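Local coordinates for aminotransferase, class III (Deinococcus radiodurans, PDB 3I4J), which probably works as a pyridoxal-phosphate-dependent transaminase of class III, passing amino groups between substrates, at residues A208-R218 against L246-D255; R374-L384 against L417-V428. The protein carries 1 engineered substitution. All coordinates share one frame; numbering follows the deposited sequence.

Contact 1. Residues A208-R218 against L246-D255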
loop_
_atom_site.group_PDB
_atom_site.type_symbol
_atom_site.label_atom_id
_atom_site.label_comp_id
_atom_site.label_asym_id
_atom_site.label_seq_id
_atom_site.Cartn_x
_atom_site.Cartn_y
_atom_site.Cartn_z
ATOM N N ALA C 208 -8.515 -26.607 5.196
ATOM C CA ALA C 208 -8.029 -26.534 6.565
ATOM C C ALA C 208 -7.498 -27.885 7.021
ATOM O O ALA C 208 -8.109 -28.921 6.761
ATOM C CB ALA C 208 -9.144 -26.080 7.498
ATOM N N PRO C 209 -6.338 -27.888 7.691
ATOM C CA PRO C 209 -5.720 -29.120 8.189
ATOM C C PRO C 209 -6.590 -29.725 9.290
ATOM O O PRO C 209 -7.472 -29.058 9.836
ATOM C CB PRO C 209 -4.372 -28.638 8.725
ATOM C CG PRO C 209 -4.086 -27.425 7.870
ATOM C CD PRO C 209 -5.424 -26.746 7.855
ATOM N N ALA C 210 -6.339 -30.989 9.607
ATOM C CA ALA C 210 -7.095 -31.682 10.639
ATOM C C ALA C 210 -6.610 -31.267 12.022
ATOM O O ALA C 210 -5.535 -30.672 12.168
ATOM C CB ALA C 210 -6.938 -33.190 10.470
ATOM N N PRO C 211 -7.404 -31.564 13.061
ATOM C CA PRO C 211 -6.988 -31.202 14.413
ATOM C C PRO C 211 -5.615 -31.814 14.683
ATOM O O PRO C 211 -5.284 -32.872 14.132
ATOM C CB PRO C 211 -8.086 -31.814 15.282
ATOM C CG PRO C 211 -9.300 -31.683 14.406
ATOM C CD PRO C 211 -8.766 -32.130 13.060
ATOM N N GLY C 212 -4.819 -31.137 15.509
ATOM C CA GLY C 212 -3.492 -31.624 15.845
ATOM C C GLY C 212 -2.369 -31.175 14.927
ATOM O O GLY C 212 -1.192 -31.268 15.286
ATOM N N TYR C 213 -2.721 -30.664 13.748
ATOM C CA TYR C 213 -1.724 -30.234 12.770
ATOM C C TYR C 213 -0.817 -29.091 13.233
ATOM O O TYR C 213 0.405 -29.241 13.289
ATOM C CB TYR C 213 -2.425 -29.822 11.471
ATOM C CG TYR C 213 -1.498 -29.480 10.324
ATOM C CD1 TYR C 213 -1.140 -30.442 9.381
ATOM C CD2 TYR C 213 -1.039 -28.174 10.143
ATOM C CE1 TYR C 213 -0.357 -30.109 8.272
ATOM C CE2 TYR C 213 -0.255 -27.832 9.046
ATOM C CZ TYR C 213 0.074 -28.800 8.112
ATOM O OH TYR C 213 0.787 -28.452 6.993
ATOM N N TYR C 214 -1.401 -27.944 13.567
ATOM C CA TYR C 214 -0.572 -26.823 13.980
ATOM C C TYR C 214 0.103 -26.985 15.331
ATOM O O TYR C 214 1.131 -26.354 15.589
ATOM C CB TYR C 214 -1.369 -25.523 13.903
ATOM C CG TYR C 214 -1.656 -25.157 12.466
ATOM C CD1 TYR C 214 -0.616 -24.878 11.578
ATOM C CD2 TYR C 214 -2.959 -25.176 11.971
ATOM C CE1 TYR C 214 -0.874 -24.634 10.215
ATOM C CE2 TYR C 214 -3.226 -24.938 10.624
ATOM C CZ TYR C 214 -2.185 -24.672 9.755
ATOM O OH TYR C 214 -2.463 -24.471 8.418
ATOM N N GLU C 215 -0.464 -27.824 16.194
ATOM C CA GLU C 215 0.158 -28.075 17.487
ATOM C C GLU C 215 1.504 -28.741 17.194
ATOM O O GLU C 215 2.529 -28.385 17.782
ATOM C CB GLU C 215 -0.708 -29.007 18.346
ATOM C CG GLU C 215 -2.007 -28.381 18.855
ATOM C CD GLU C 215 -3.170 -28.499 17.883
ATOM O OE1 GLU C 215 -2.954 -28.821 16.695
ATOM O OE2 GLU C 215 -4.313 -28.256 18.312
ATOM N N ARG C 216 1.492 -29.700 16.268
ATOM C CA ARG C 216 2.709 -30.409 15.885
ATOM C C ARG C 216 3.656 -29.489 15.113
ATOM O O ARG C 216 4.868 -29.535 15.318
ATOM C CB ARG C 216 2.365 -31.658 15.060
ATOM C CG ARG C 216 3.579 -32.475 14.587
ATOM C CD ARG C 216 4.485 -32.897 15.745
ATOM N NE ARG C 216 3.749 -33.628 16.770
ATOM C CZ ARG C 216 3.359 -34.897 16.661
ATOM N NH1 ARG C 216 3.644 -35.599 15.569
ATOM N NH2 ARG C 216 2.660 -35.460 17.640
ATOM N N VAL C 217 3.113 -28.649 14.233
ATOM C CA VAL C 217 3.949 -27.708 13.487
ATOM C C VAL C 217 4.686 -26.779 14.461
ATOM O O VAL C 217 5.884 -26.545 14.321
ATOM C CB VAL C 217 3.103 -26.837 12.517
ATOM C CG1 VAL C 217 3.933 -25.651 12.010
ATOM C CG2 VAL C 217 2.637 -27.678 11.341
ATOM N N ARG C 218 3.959 -26.251 15.442
ATOM C CA ARG C 218 4.544 -25.353 16.439
ATOM C C ARG C 218 5.729 -26.030 17.134
ATOM O O ARG C 218 6.801 -25.437 17.282
ATOM C CB ARG C 218 3.484 -24.964 17.475
ATOM C CG ARG C 218 3.998 -24.170 18.680
ATOM C CD ARG C 218 4.401 -22.749 18.313
ATOM N NE ARG C 218 5.766 -22.655 17.811
ATOM C CZ ARG C 218 6.323 -21.528 17.375
ATOM N NH1 ARG C 218 5.625 -20.399 17.374
ATOM N NH2 ARG C 218 7.578 -21.527 16.950
ATOM N N LEU C 246 -5.354 -19.502 13.654
ATOM C CA LEU C 246 -4.378 -20.453 14.185
ATOM C C LEU C 246 -4.739 -20.942 15.583
ATOM O O LEU C 246 -4.489 -22.100 15.927
ATOM C CB LEU C 246 -2.983 -19.820 14.217
ATOM C CG LEU C 246 -1.822 -20.750 14.590
ATOM C CD1 LEU C 246 -1.724 -21.867 13.557
ATOM C CD2 LEU C 246 -0.509 -19.969 14.653
ATOM N N SER C 247 -5.328 -20.052 16.377
ATOM C CA SER C 247 -5.722 -20.361 17.754
ATOM C C SER C 247 -6.761 -21.467 17.874
ATOM O O SER C 247 -6.931 -22.045 18.950
ATOM C CB SER C 247 -6.254 -19.102 18.445
ATOM O OG SER C 247 -5.249 -18.108 18.512
ATOM N N ARG C 248 -7.469 -21.758 16.790
ATOM C CA ARG C 248 -8.478 -22.810 16.830
ATOM C C ARG C 248 -7.806 -24.147 17.124
ATOM O O ARG C 248 -8.448 -25.095 17.581
ATOM C CB ARG C 248 -9.242 -22.880 15.507
ATOM C CG ARG C 248 -10.132 -21.668 15.252
ATOM C CD ARG C 248 -10.879 -21.805 13.933
ATOM N NE ARG C 248 -11.797 -22.942 13.950
ATOM C CZ ARG C 248 -13.080 -22.874 14.295
ATOM N NH1 ARG C 248 -13.620 -21.716 14.649
ATOM N NH2 ARG C 248 -13.824 -23.976 14.294
ATOM N N TRP C 249 -6.506 -24.212 16.859
ATOM C CA TRP C 249 -5.733 -25.418 17.113
ATOM C C TRP C 249 -5.072 -25.334 18.489
ATOM O O TRP C 249 -3.900 -24.982 18.608
ATOM C CB TRP C 249 -4.667 -25.595 16.024
ATOM C CG TRP C 249 -5.176 -26.227 14.741
ATOM C CD1 TRP C 249 -5.082 -27.543 14.383
ATOM C CD2 TRP C 249 -5.840 -25.564 13.653
ATOM N NE1 TRP C 249 -5.637 -27.741 13.142
ATOM C CE2 TRP C 249 -6.111 -26.545 12.670
ATOM C CE3 TRP C 249 -6.229 -24.238 13.412
ATOM C CZ2 TRP C 249 -6.756 -26.242 11.462
ATOM C CZ3 TRP C 249 -6.872 -23.934 12.209
ATOM C CH2 TRP C 249 -7.128 -24.936 11.249
ATOM N N SER C 250 -5.842 -25.644 19.529
ATOM C CA SER C 250 -5.342 -25.637 20.905
ATOM C C SER C 250 -4.668 -24.339 21.347
ATOM O O SER C 250 -3.751 -24.358 22.167
ATOM C CB SER C 250 -4.367 -26.801 21.107
ATOM O OG SER C 250 -4.976 -28.037 20.781
ATOM N N GLY C 251 -5.121 -23.215 20.806
ATOM C CA GLY C 251 -4.548 -21.935 21.181
ATOM C C GLY C 251 -3.114 -21.700 20.745
ATOM O O GLY C 251 -2.435 -20.835 21.293
ATOM N N VAL C 252 -2.649 -22.456 19.756
ATOM C CA VAL C 252 -1.281 -22.300 19.263
ATOM C C VAL C 252 -1.034 -20.866 18.806
ATOM O O VAL C 252 -1.916 -20.224 18.236
ATOM C CB VAL C 252 -0.992 -23.263 18.079
ATOM C CG1 VAL C 252 0.296 -22.858 17.365
ATOM C CG2 VAL C 252 -0.857 -24.698 18.598
ATOM N N THR C 253 0.166 -20.370 19.084
ATOM C CA THR C 253 0.549 -19.019 18.695
ATOM C C THR C 253 1.819 -19.090 17.857
ATOM O O THR C 253 2.684 -19.937 18.089
ATOM C CB THR C 253 0.805 -18.122 19.930
ATOM O OG1 THR C 253 1.805 -18.721 20.767
ATOM C CG2 THR C 253 -0.485 -17.929 20.719
ATOM N N PRO C 254 1.939 -18.208 16.854
ATOM C CA PRO C 254 3.114 -18.183 15.986
ATOM C C PRO C 254 4.162 -17.233 16.553
ATOM O O PRO C 254 3.947 -16.618 17.600
ATOM C CB PRO C 254 2.539 -17.673 14.673
ATOM C CG PRO C 254 1.573 -16.619 15.153
ATOM C CD PRO C 254 0.918 -17.249 16.388
ATOM N N ASP C 255 5.295 -17.129 15.864
ATOM C CA ASP C 255 6.351 -16.214 16.272
ATOM C C ASP C 255 6.062 -14.871 15.595
ATOM O O ASP C 255 6.406 -13.814 16.113
ATOM C CB ASP C 255 7.713 -16.763 15.853
ATOM C CG ASP C 255 8.035 -18.078 16.537
ATOM O OD1 ASP C 255 7.931 -18.128 17.783
ATOM O OD2 ASP C 255 8.384 -19.055 15.840
#
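Y214 drives the edge of its ring into one face of the W249 indole: the planes stand at 89°, and Y214 CD2 comes to 3.4 Å from W249 CD2, which makes a T-shaped stack. A face of Y214 in turn receives the methyl L246 CD1 in a CH-pi contact, 3.9 Å from the ring centroid. W249 NE1 donates in its ring plane to A210 O, 3.1 Å and 163° at the hydrogen, from above the carbonyl plane. Y213 N reaches the same oxygen from its other face, closing the type II turn before the helix. A phenylalanine in place of W249 would probably leave A210 O with its turn bond alone and open a gap beside P209. S250 OG gives a 2.6 Å bond to the anti lone pair of E215 OE2. R218, bent at chi2 and chi3, turns its guanidinium edge to residues 253-255: NH1 bonds T253 O in its carbonyl plane, and NH2 forms a 2.8 Å salt bridge with D255 OD2. With D222 a second partner of R218 and P198 O bonded by Y214 OH, the contact ties the start of helix 213-224 to the loop entering strand 256-259, L246 and P254 resting on strand 227-231.

Contact 2. Residues R374-L384 against L417-V428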
loop_
_atom_site.group_PDB
_atom_site.type_symbol
_atom_site.label_atom_id
_atom_site.label_comp_id
_atom_site.label_asym_id
_atom_site.label_seq_id
_atom_site.Cartn_x
_atom_site.Cartn_y
_atom_site.Cartn_z
ATOM N N ARG C 374 -18.091 -19.022 -14.386
ATOM C CA ARG C 374 -19.392 -19.156 -15.028
ATOM C C ARG C 374 -20.486 -19.053 -13.973
ATOM O O ARG C 374 -21.509 -18.402 -14.188
ATOM C CB ARG C 374 -19.471 -20.497 -15.766
ATOM C CG ARG C 374 -18.480 -20.594 -16.920
ATOM C CD ARG C 374 -18.302 -22.012 -17.447
ATOM N NE ARG C 374 -17.294 -22.051 -18.508
ATOM C CZ ARG C 374 -16.826 -23.163 -19.067
ATOM N NH1 ARG C 374 -17.269 -24.349 -18.673
ATOM N NH2 ARG C 374 -15.911 -23.088 -20.027
ATOM N N ILE C 375 -20.266 -19.690 -12.828
ATOM C CA ILE C 375 -21.235 -19.639 -11.742
ATOM C C ILE C 375 -21.149 -18.272 -11.073
ATOM O O ILE C 375 -22.141 -17.761 -10.554
ATOM C CB ILE C 375 -20.973 -20.743 -10.696
ATOM C CG1 ILE C 375 -21.268 -22.111 -11.316
ATOM C CG2 ILE C 375 -21.836 -20.515 -9.460
ATOM C CD1 ILE C 375 -21.128 -23.272 -10.357
ATOM N N GLY C 376 -19.959 -17.682 -11.095
ATOM C CA GLY C 376 -19.772 -16.372 -10.501
ATOM C C GLY C 376 -20.523 -15.314 -11.285
ATOM O O GLY C 376 -21.156 -14.429 -10.708
ATOM N N ALA C 377 -20.455 -15.409 -12.609
ATOM C CA ALA C 377 -21.136 -14.458 -13.479
ATOM C C ALA C 377 -22.643 -14.587 -13.297
ATOM O O ALA C 377 -23.357 -13.583 -13.219
ATOM C CB ALA C 377 -20.759 -14.717 -14.934
ATOM N N ALA C 378 -23.121 -15.827 -13.225
ATOM C CA ALA C 378 -24.544 -16.090 -13.047
ATOM C C ALA C 378 -25.000 -15.551 -11.697
ATOM O O ALA C 378 -26.100 -15.009 -11.573
ATOM C CB ALA C 378 -24.820 -17.586 -13.141
ATOM N N ALA C 379 -24.146 -15.699 -10.687
ATOM C CA ALA C 379 -24.456 -15.212 -9.348
ATOM C C ALA C 379 -24.578 -13.692 -9.383
ATOM O O ALA C 379 -25.512 -13.116 -8.819
ATOM C CB ALA C 379 -23.360 -15.625 -8.374
ATOM N N LEU C 380 -23.630 -13.043 -10.050
ATOM C CA LEU C 380 -23.638 -11.591 -10.154
ATOM C C LEU C 380 -24.945 -11.145 -10.800
ATOM O O LEU C 380 -25.592 -10.210 -10.332
ATOM C CB LEU C 380 -22.449 -11.106 -10.990
ATOM C CG LEU C 380 -22.243 -9.589 -11.036
ATOM C CD1 LEU C 380 -21.965 -9.075 -9.636
ATOM C CD2 LEU C 380 -21.087 -9.249 -11.962
ATOM N N LYS C 381 -25.325 -11.834 -11.873
ATOM C CA LYS C 381 -26.554 -11.538 -12.602
ATOM C C LYS C 381 -27.737 -11.511 -11.639
ATOM O O LYS C 381 -28.629 -10.667 -11.758
ATOM C CB LYS C 381 -26.793 -12.606 -13.672
ATOM C CG LYS C 381 -27.266 -12.075 -15.017
ATOM C CD LYS C 381 -26.161 -11.293 -15.713
ATOM C CE LYS C 381 -26.531 -10.961 -17.152
ATOM N NZ LYS C 381 -27.763 -10.126 -17.247
ATOM N N ARG C 382 -27.739 -12.441 -10.685
ATOM C CA ARG C 382 -28.812 -12.527 -9.697
ATOM C C ARG C 382 -28.612 -11.598 -8.510
ATOM O O ARG C 382 -29.478 -11.495 -7.642
ATOM C CB ARG C 382 -28.963 -13.966 -9.199
ATOM C CG ARG C 382 -29.730 -14.858 -10.156
ATOM C CD ARG C 382 -29.652 -16.315 -9.744
ATOM N NE ARG C 382 -30.443 -17.162 -10.631
ATOM C CZ ARG C 382 -31.747 -17.378 -10.499
ATOM N NH1 ARG C 382 -32.425 -16.818 -9.507
ATOM N NH2 ARG C 382 -32.376 -18.154 -11.368
ATOM N N GLY C 383 -27.467 -10.928 -8.459
ATOM C CA GLY C 383 -27.223 -10.005 -7.367
ATOM C C GLY C 383 -26.413 -10.561 -6.212
ATOM O O GLY C 383 -26.597 -10.148 -5.067
ATOM N N LEU C 384 -25.520 -11.497 -6.508
ATOM C CA LEU C 384 -24.670 -12.087 -5.481
ATOM C C LEU C 384 -23.196 -11.913 -5.839
ATOM O O LEU C 384 -22.756 -12.332 -6.909
ATOM C CB LEU C 384 -24.976 -13.578 -5.307
ATOM C CG LEU C 384 -24.085 -14.307 -4.290
ATOM C CD1 LEU C 384 -24.301 -13.716 -2.906
ATOM C CD2 LEU C 384 -24.407 -15.801 -4.294
ATOM N N LEU C 417 -28.436 -15.373 0.891
ATOM C CA LEU C 417 -27.216 -15.643 0.137
ATOM C C LEU C 417 -27.322 -17.042 -0.470
ATOM O O LEU C 417 -27.031 -17.244 -1.649
ATOM C CB LEU C 417 -26.002 -15.548 1.070
ATOM C CG LEU C 417 -24.592 -15.771 0.517
ATOM C CD1 LEU C 417 -23.575 -15.249 1.529
ATOM C CD2 LEU C 417 -24.360 -17.245 0.235
ATOM N N LEU C 418 -27.751 -18.002 0.344
ATOM C CA LEU C 418 -27.904 -19.382 -0.112
ATOM C C LEU C 418 -28.919 -19.491 -1.253
ATOM O O LEU C 418 -28.709 -20.238 -2.207
ATOM C CB LEU C 418 -28.325 -20.277 1.062
ATOM C CG LEU C 418 -27.254 -20.506 2.138
ATOM C CD1 LEU C 418 -27.889 -21.064 3.394
ATOM C CD2 LEU C 418 -26.186 -21.457 1.615
ATOM N N ALA C 419 -30.010 -18.735 -1.161
ATOM C CA ALA C 419 -31.038 -18.756 -2.197
ATOM C C ALA C 419 -30.478 -18.221 -3.510
ATOM O O ALA C 419 -30.745 -18.766 -4.583
ATOM C CB ALA C 419 -32.239 -17.924 -1.761
ATOM N N LEU C 420 -29.696 -17.151 -3.422
ATOM C CA LEU C 420 -29.096 -16.558 -4.611
ATOM C C LEU C 420 -28.096 -17.523 -5.241
ATOM O O LEU C 420 -28.032 -17.663 -6.464
ATOM C CB LEU C 420 -28.395 -15.246 -4.248
ATOM C CG LEU C 420 -29.302 -14.140 -3.694
ATOM C CD1 LEU C 420 -28.450 -12.959 -3.260
ATOM C CD2 LEU C 420 -30.324 -13.714 -4.750
ATOM N N LEU C 421 -27.314 -18.190 -4.401
ATOM C CA LEU C 421 -26.322 -19.135 -4.886
ATOM C C LEU C 421 -27.006 -20.310 -5.580
ATOM O O LEU C 421 -26.553 -20.770 -6.626
ATOM C CB LEU C 421 -25.461 -19.647 -3.728
ATOM C CG LEU C 421 -24.292 -20.536 -4.145
ATOM C CD1 LEU C 421 -23.301 -19.714 -4.956
ATOM C CD2 LEU C 421 -23.610 -21.115 -2.910
ATOM N N ALA C 422 -28.099 -20.788 -4.990
ATOM C CA ALA C 422 -28.849 -21.903 -5.557
ATOM C C ALA C 422 -29.343 -21.521 -6.949
ATOM O O ALA C 422 -29.354 -22.343 -7.864
ATOM C CB ALA C 422 -30.024 -22.259 -4.654
ATOM N N GLY C 423 -29.742 -20.263 -7.108
ATOM C CA GLY C 423 -30.212 -19.801 -8.401
ATOM C C GLY C 423 -29.104 -19.812 -9.436
ATOM O O GLY C 423 -29.319 -20.206 -10.584
ATOM N N ALA C 424 -27.915 -19.370 -9.029
ATOM C CA ALA C 424 -26.759 -19.333 -9.917
ATOM C C ALA C 424 -26.381 -20.749 -10.339
ATOM O O ALA C 424 -26.088 -21.004 -11.509
ATOM C CB ALA C 424 -25.575 -18.664 -9.213
ATOM N N LEU C 425 -26.383 -21.667 -9.378
ATOM C CA LEU C 425 -26.052 -23.059 -9.662
ATOM C C LEU C 425 -27.081 -23.636 -10.629
ATOM O O LEU C 425 -26.740 -24.414 -11.519
ATOM C CB LEU C 425 -26.029 -23.875 -8.365
ATOM C CG LEU C 425 -24.873 -23.574 -7.405
ATOM C CD1 LEU C 425 -25.097 -24.281 -6.072
ATOM C CD2 LEU C 425 -23.563 -24.021 -8.036
ATOM N N GLU C 426 -28.339 -23.245 -10.450
ATOM C CA GLU C 426 -29.416 -23.709 -11.316
ATOM C C GLU C 426 -29.218 -23.192 -12.742
ATOM O O GLU C 426 -29.386 -23.935 -13.708
ATOM C CB GLU C 426 -30.768 -23.234 -10.772
ATOM C CG GLU C 426 -31.955 -23.454 -11.708
ATOM C CD GLU C 426 -32.211 -24.919 -12.009
ATOM O OE1 GLU C 426 -32.342 -25.710 -11.052
ATOM O OE2 GLU C 426 -32.285 -25.280 -13.204
ATOM N N ASP C 427 -28.855 -21.918 -12.869
ATOM C CA ASP C 427 -28.643 -21.319 -14.184
ATOM C C ASP C 427 -27.539 -22.028 -14.966
ATOM O O ASP C 427 -27.706 -22.349 -16.143
ATOM C CB ASP C 427 -28.276 -19.832 -14.056
ATOM C CG ASP C 427 -29.314 -19.029 -13.295
ATOM O OD1 ASP C 427 -30.522 -19.279 -13.478
ATOM O OD2 ASP C 427 -28.916 -18.129 -12.522
ATOM N N VAL C 428 -26.412 -22.272 -14.306
ATOM C CA VAL C 428 -25.272 -22.916 -14.947
ATOM C C VAL C 428 -25.388 -24.434 -15.047
ATOM O O VAL C 428 -25.127 -25.013 -16.101
ATOM C CB VAL C 428 -23.960 -22.572 -14.206
ATOM C CG1 VAL C 428 -22.777 -23.224 -14.901
ATOM C CG2 VAL C 428 -23.779 -21.064 -14.151
#
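Two helices cross where A379 meets A424: their CA atoms are 4.8 Å apart, and the local axes of 374-382 and 417-428 approach to 8.2 Å with 126° between their directions. Apolar contacts spread from this point. A378 CB faces both A424 CB and V428 CG2, while I375 CD1 presses on L425 CD2 at 3.4 Å, tighter than usual for two carbons. L384 lies over the turn from L417 to L421; with CG anti to the backbone N (chi1 177°), its CD1 reaches L417 CG at 4.0 Å. A Schellman motif at G383 ends the first helix and delivers L384 there. Beyond the helix pair, L421 also touches helix 318-339 and strand 400-403, and L417 and L420 rest on L32.

The polar part is a salt bridge on the solvent-facing side. R382 is a knob among L420, G423, A424 and D427; G423, with no side chain, lets the guanidinium lie against its CA. Guanidinium and carboxylate are nearly coplanar, 15° apart, and the grip is side-on, both oxygens met on their syn sides: R382 NE to D427 OD2 at 2.6 Å, and R382 NH2 to D427 OD1 at 3.0 Å.

In the fold
Both contacts are partly buried, but the centre of contact 2 lies farther from the chain centre, about 25 Å against about 16 Å for contact 1, and about 18 Å separates their nearest atoms. They share no helix or strand. Contact 1 joins a helix start to a loop beside the seven-stranded mixed sheet, and its chemistry is aromatic, with side-chain donors meeting backbone carbonyls. Contact 2 pairs two helices, the second the chain's last, near the strands 30-32 and 400-403, and relies on aliphatic side chains and close alanines. Each includes an arginine-aspartate bridge: in contact 1 one nitrogen meets the carboxylate with the planes 64° apart, whereas in contact 2 two nitrogens grip it nearly flat.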